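Local coordinates for protein calmodulin, putative (Toxoplasma gondii, PDB 6TJ6) that probably binds calcium through EF-hand motifs, as a calmodulin-like protein related to myosin essential light chains, at residues A79-R82 and S83-T87; D55-A58 and W59-K63. One frame throughout, in Å; residues are numbered along the deposited sequence.

In the fold
Two local contacts, one in each half of the chain, illustrate how an EF-hand protein is built from turns of helix and tightly wound loops. Interaction 2 comes first along the chain, on helix 53-64, which follows strand 50-52; that strand pairs antiparallel with strand 22-24. Interaction 1 comes later, in the loop between helix 69-78 and strand 88-89, the latter paired with strand 123-124. The two lie on opposite sides of the chain's centre, their own centres 33 Å apart and their nearest atoms about 18 Å apart, without touching. One is a turn within a single helix whose buried side faces helices 7-15 and 26-34; the other shapes a loop in the second half.

Interaction 1 of 2, residues A79-R82 and S83-T87; sequences AFDR and SNDGT
With CG of Asp81 trans to the backbone N (chi1 -162°), its carboxylate swings across the turn to the backbone amides of residues 85-87, while CG of Asp85 lies between backbone N and carbonyl carbon, which turns that carboxylate back toward Asp81. The sequence and the wound backbone fit the start of an EF-hand loop, with Asp81 as its first residue and Ser83, Asp85 and Thr87 at the following alternate positions; no metal is bound to them here.

Asp81 organises the turn from its inside. Its OD1 accepts the N-H of Asp85 at 3.1 Å and a fairly straight 156°, on the syn side but 33° out of the carboxylate plane. OD2 takes two weaker bonds, from Gly86 N at 2.7 Å, where the N-H is strongly bent, and from Thr87 N; it is also bonded to Tyr126 OH. One carboxylate thus gathers three successive amides, with Gly86 at a positive phi in the middle. The backbone adds a weak bond from Asn84 N to Asp81 O (3.2 Å), and Asp81 itself is the centre of an inverse gamma turn.

Acceptors also face each other here. Asp81 OD1 stands 3.0 Å from Asp85 OD1, both on acidic groups, and the Thr87 carbonyl is close by as well. Such closeness of acidic oxygens is probably unfavourable without a cation, and is consistent with a loop shaped for calcium, as in related EF-hands; a bound cation, or perhaps a proton, could relieve it. Arg82, bent at chi3, carries its guanidinium to a salt bridge with Glu92 through NH2, Glu92 being another residue of the presumed loop. The other oxygen of Asp85, OD2, accepts a weak bond from Ser83 OG at 2.8 Å.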
loop_
_atom_site.group_PDB
_atom_site.type_symbol
_atom_site.label_atom_id
_atom_site.label_comp_id
_atom_site.label_asym_id
_atom_site.label_seq_id
_atom_site.Cartn_x
_atom_site.Cartn_y
_atom_site.Cartn_z
ATOM N N ALA A 79 -15.815 -26.237 -14.789
ATOM C CA ALA A 79 -16.039 -27.568 -14.236
ATOM C C ALA A 79 -17.360 -27.662 -13.486
ATOM O O ALA A 79 -17.913 -28.760 -13.362
ATOM C CB ALA A 79 -14.886 -27.955 -13.311
ATOM N N PHE A 80 -17.877 -26.540 -12.987
ATOM C CA PHE A 80 -19.154 -26.504 -12.289
ATOM C C PHE A 80 -20.242 -25.851 -13.132
ATOM O O PHE A 80 -21.283 -25.455 -12.601
ATOM C CB PHE A 80 -18.997 -25.787 -10.950
ATOM C CG PHE A 80 -17.806 -26.247 -10.164
ATOM C CD1 PHE A 80 -17.859 -27.418 -9.424
ATOM C CD2 PHE A 80 -16.628 -25.515 -10.174
ATOM C CE1 PHE A 80 -16.762 -27.848 -8.702
ATOM C CE2 PHE A 80 -15.525 -25.939 -9.456
ATOM C CZ PHE A 80 -15.592 -27.108 -8.718
ATOM N N ASP A 81 -20.011 -25.728 -14.439
ATOM C CA ASP A 81 -21.023 -25.237 -15.371
ATOM C C ASP A 81 -21.863 -26.431 -15.811
ATOM O O ASP A 81 -21.649 -27.035 -16.865
ATOM C CB ASP A 81 -20.366 -24.534 -16.553
ATOM C CG ASP A 81 -21.326 -23.637 -17.308
ATOM O OD1 ASP A 81 -22.554 -23.808 -17.161
ATOM O OD2 ASP A 81 -20.844 -22.758 -18.052
ATOM N N ARG A 82 -22.834 -26.785 -14.966
ATOM C CA ARG A 82 -23.713 -27.912 -15.267
ATOM C C ARG A 82 -24.527 -27.650 -16.527
ATOM O O ARG A 82 -24.519 -28.456 -17.466
ATOM C CB ARG A 82 -24.631 -28.190 -14.079
ATOM C CG ARG A 82 -23.981 -29.038 -13.012
ATOM C CD ARG A 82 -24.728 -28.981 -11.695
ATOM N NE ARG A 82 -23.865 -28.478 -10.629
ATOM C CZ ARG A 82 -22.855 -29.160 -10.100
ATOM N NH1 ARG A 82 -22.568 -30.380 -10.537
ATOM N NH2 ARG A 82 -22.124 -28.622 -9.134
ATOM N N SER A 83 -25.234 -26.522 -16.565
ATOM C CA SER A 83 -26.029 -26.151 -17.728
ATOM C C SER A 83 -25.186 -25.882 -18.967
ATOM O O SER A 83 -25.749 -25.804 -20.064
ATOM C CB SER A 83 -26.875 -24.919 -17.403
ATOM O OG SER A 83 -27.329 -24.285 -18.584
ATOM N N ASN A 84 -23.868 -25.747 -18.817
ATOM C CA ASN A 84 -22.964 -25.438 -19.926
ATOM C C ASN A 84 -23.438 -24.201 -20.687
ATOM O O ASN A 84 -23.579 -24.203 -21.912
ATOM C CB ASN A 84 -22.807 -26.638 -20.861
ATOM C CG ASN A 84 -21.427 -27.267 -20.777
ATOM O OD1 ASN A 84 -20.723 -27.115 -19.779
ATOM N ND2 ASN A 84 -21.034 -27.973 -21.831
ATOM N N ASP A 85 -23.688 -23.127 -19.935
ATOM C CA ASP A 85 -24.181 -21.875 -20.496
ATOM C C ASP A 85 -23.306 -20.693 -20.097
ATOM O O ASP A 85 -23.763 -19.546 -20.142
ATOM C CB ASP A 85 -25.627 -21.627 -20.059
ATOM C CG ASP A 85 -25.798 -21.691 -18.551
ATOM O OD1 ASP A 85 -24.790 -21.894 -17.843
ATOM O OD2 ASP A 85 -26.943 -21.546 -18.073
ATOM N N GLY A 86 -22.062 -20.948 -19.703
ATOM C CA GLY A 86 -21.216 -19.890 -19.191
ATOM C C GLY A 86 -21.634 -19.361 -17.840
ATOM O O GLY A 86 -21.327 -18.212 -17.515
ATOM N N THR A 87 -22.333 -20.166 -17.038
ATOM C CA THR A 87 -22.844 -19.718 -15.751
ATOM C C THR A 87 -22.597 -20.776 -14.683
ATOM O O THR A 87 -22.522 -21.971 -14.975
ATOM C CB THR A 87 -24.348 -19.412 -15.798
ATOM O OG1 THR A 87 -25.086 -20.639 -15.844
ATOM C CG2 THR A 87 -24.710 -18.562 -17.009
#

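Interaction 2 of 2, residues D55-A58 and W59-K63; sequences DFEA and WMSKK
Met60 lies over the ring of Phe56 one helical turn earlier, an i to i+4 pair on the buried side of helix 53-64 in the N-terminal EF-hand half of the protein. Among the apolar contacts, the CH-pi approach is the closer: Met60 CG sits 3.8 Å from the centroid of the Phe56 ring, only 16° off the ring normal and displaced toward the rim at CZ. The sulfur follows obliquely, SD lying 4.7 Å from the same centroid, a Met-aromatic contact. Phe56 CG is trans to its backbone N (chi1 -177°), which lays the ring alongside the methionine so that both side chains point the same way. Together they reach Val8 of helix 7-15, and Phe56 also packs on Leu28, Ala31 and Ile32 of helix 26-34.

The polar contacts belong to the helix backbone and one serine. Trp59 N to Asp55 O and Met60 N to Phe56 O, both 2.9 Å, are regular helical bonds, as is Lys62 N to Ala58 O. At Glu57 O the pattern is enriched: Ser61 N binds it at 2.9 Å and Ser61 OG at 2.8 Å, the two donors arriving from opposite faces of the carbonyl plane. A chi1 of -66° folds the hydroxyl back along the helix to make this second bond. Near the start of the helix, Asp55 OD2 accepts the N-H of Ala52.

The chemistry thus divides the helix: an aromatic ring and a thioether chain lie side by side against the neighbouring helices, whereas on the exposed side the serine hydroxyl donates to the carbonyl of Glu57, one turn earlier.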
loop_
_atom_site.group_PDB
_atom_site.type_symbol
_atom_site.label_atom_id
_atom_site.label_comp_id
_atom_site.label_asym_id
_atom_site.label_seq_id
_atom_site.Cartn_x
_atom_site.Cartn_y
_atom_site.Cartn_z
ATOM N N ASP A 55 13.068 -12.093 -5.619
ATOM C CA ASP A 55 12.654 -13.493 -5.670
ATOM C C ASP A 55 11.205 -13.626 -6.121
ATOM O O ASP A 55 10.890 -14.441 -6.997
ATOM C CB ASP A 55 12.839 -14.147 -4.298
ATOM C CG ASP A 55 14.196 -13.863 -3.694
ATOM O OD1 ASP A 55 15.205 -13.967 -4.420
ATOM O OD2 ASP A 55 14.250 -13.529 -2.490
ATOM N N PHE A 56 10.307 -12.835 -5.524
ATOM C CA PHE A 56 8.884 -12.961 -5.829
ATOM C C PHE A 56 8.585 -12.539 -7.261
ATOM O O PHE A 56 7.810 -13.205 -7.961
ATOM C CB PHE A 56 8.064 -12.131 -4.839
ATOM C CG PHE A 56 6.575 -12.254 -5.022
ATOM C CD1 PHE A 56 5.912 -13.419 -4.656
ATOM C CD2 PHE A 56 5.836 -11.195 -5.532
ATOM C CE1 PHE A 56 4.541 -13.539 -4.810
ATOM C CE2 PHE A 56 4.463 -11.304 -5.688
ATOM C CZ PHE A 56 3.813 -12.481 -5.326
ATOM N N GLU A 57 9.193 -11.442 -7.716
ATOM C CA GLU A 57 8.954 -10.991 -9.081
ATOM C C GLU A 57 9.489 -12.003 -10.086
ATOM O O GLU A 57 8.843 -12.267 -11.104
ATOM C CB GLU A 57 9.559 -9.595 -9.301
ATOM C CG GLU A 57 11.004 -9.537 -9.789
ATOM C CD GLU A 57 11.120 -9.670 -11.300
ATOM O OE1 GLU A 57 10.160 -9.302 -12.009
ATOM O OE2 GLU A 57 12.164 -10.157 -11.778
ATOM N N ALA A 58 10.638 -12.625 -9.793
ATOM C CA ALA A 58 11.168 -13.641 -10.697
ATOM C C ALA A 58 10.280 -14.881 -10.721
ATOM O O ALA A 58 9.967 -15.409 -11.799
ATOM C CB ALA A 58 12.597 -14.005 -10.298
ATOM N N TRP A 59 9.860 -15.357 -9.546
ATOM C CA TRP A 59 8.981 -16.521 -9.487
ATOM C C TRP A 59 7.700 -16.274 -10.271
ATOM O O TRP A 59 7.291 -17.104 -11.095
ATOM C CB TRP A 59 8.656 -16.866 -8.030
ATOM C CG TRP A 59 8.069 -18.240 -7.857
ATOM C CD1 TRP A 59 8.733 -19.368 -7.478
ATOM C CD2 TRP A 59 6.701 -18.628 -8.061
ATOM N NE1 TRP A 59 7.864 -20.436 -7.429
ATOM C CE2 TRP A 59 6.612 -20.007 -7.783
ATOM C CE3 TRP A 59 5.544 -17.944 -8.449
ATOM C CZ2 TRP A 59 5.412 -20.715 -7.883
ATOM C CZ3 TRP A 59 4.355 -18.647 -8.549
ATOM C CH2 TRP A 59 4.298 -20.018 -8.267
ATOM N N MET A 60 7.059 -15.124 -10.039
ATOM C CA MET A 60 5.789 -14.838 -10.700
ATOM C C MET A 60 5.973 -14.610 -12.194
ATOM O O MET A 60 5.116 -15.011 -12.991
ATOM C CB MET A 60 5.119 -13.626 -10.049
ATOM C CG MET A 60 4.645 -13.868 -8.620
ATOM S SD MET A 60 3.266 -15.027 -8.516
ATOM C CE MET A 60 2.002 -14.138 -9.423
ATOM N N SER A 61 7.079 -13.976 -12.602
ATOM C CA SER A 61 7.317 -13.764 -14.024
ATOM C C SER A 61 7.529 -15.083 -14.751
ATOM O O SER A 61 6.987 -15.289 -15.842
ATOM C CB SER A 61 8.521 -12.836 -14.225
ATOM O OG SER A 61 8.252 -11.535 -13.731
ATOM N N LYS A 62 8.284 -16.004 -14.148
ATOM C CA LYS A 62 8.488 -17.300 -14.786
ATOM C C LYS A 62 7.221 -18.148 -14.757
ATOM O O LYS A 62 6.981 -18.930 -15.685
ATOM C CB LYS A 62 9.656 -18.025 -14.116
ATOM C CG LYS A 62 10.988 -17.304 -14.304
ATOM C CD LYS A 62 12.020 -17.693 -13.255
ATOM C CE LYS A 62 12.678 -19.022 -13.573
ATOM N NZ LYS A 62 13.740 -19.347 -12.580
ATOM N N LYS A 63 6.392 -17.997 -13.718
ATOM C CA LYS A 63 5.138 -18.743 -13.659
ATOM C C LYS A 63 4.149 -18.247 -14.709
ATOM O O LYS A 63 3.589 -19.042 -15.473
ATOM C CB LYS A 63 4.531 -18.642 -12.257
ATOM C CG LYS A 63 3.211 -19.372 -12.088
ATOM C CD LYS A 63 3.355 -20.850 -12.406
ATOM C CE LYS A 63 2.116 -21.616 -11.994
ATOM N NZ LYS A 63 2.198 -23.062 -12.330
#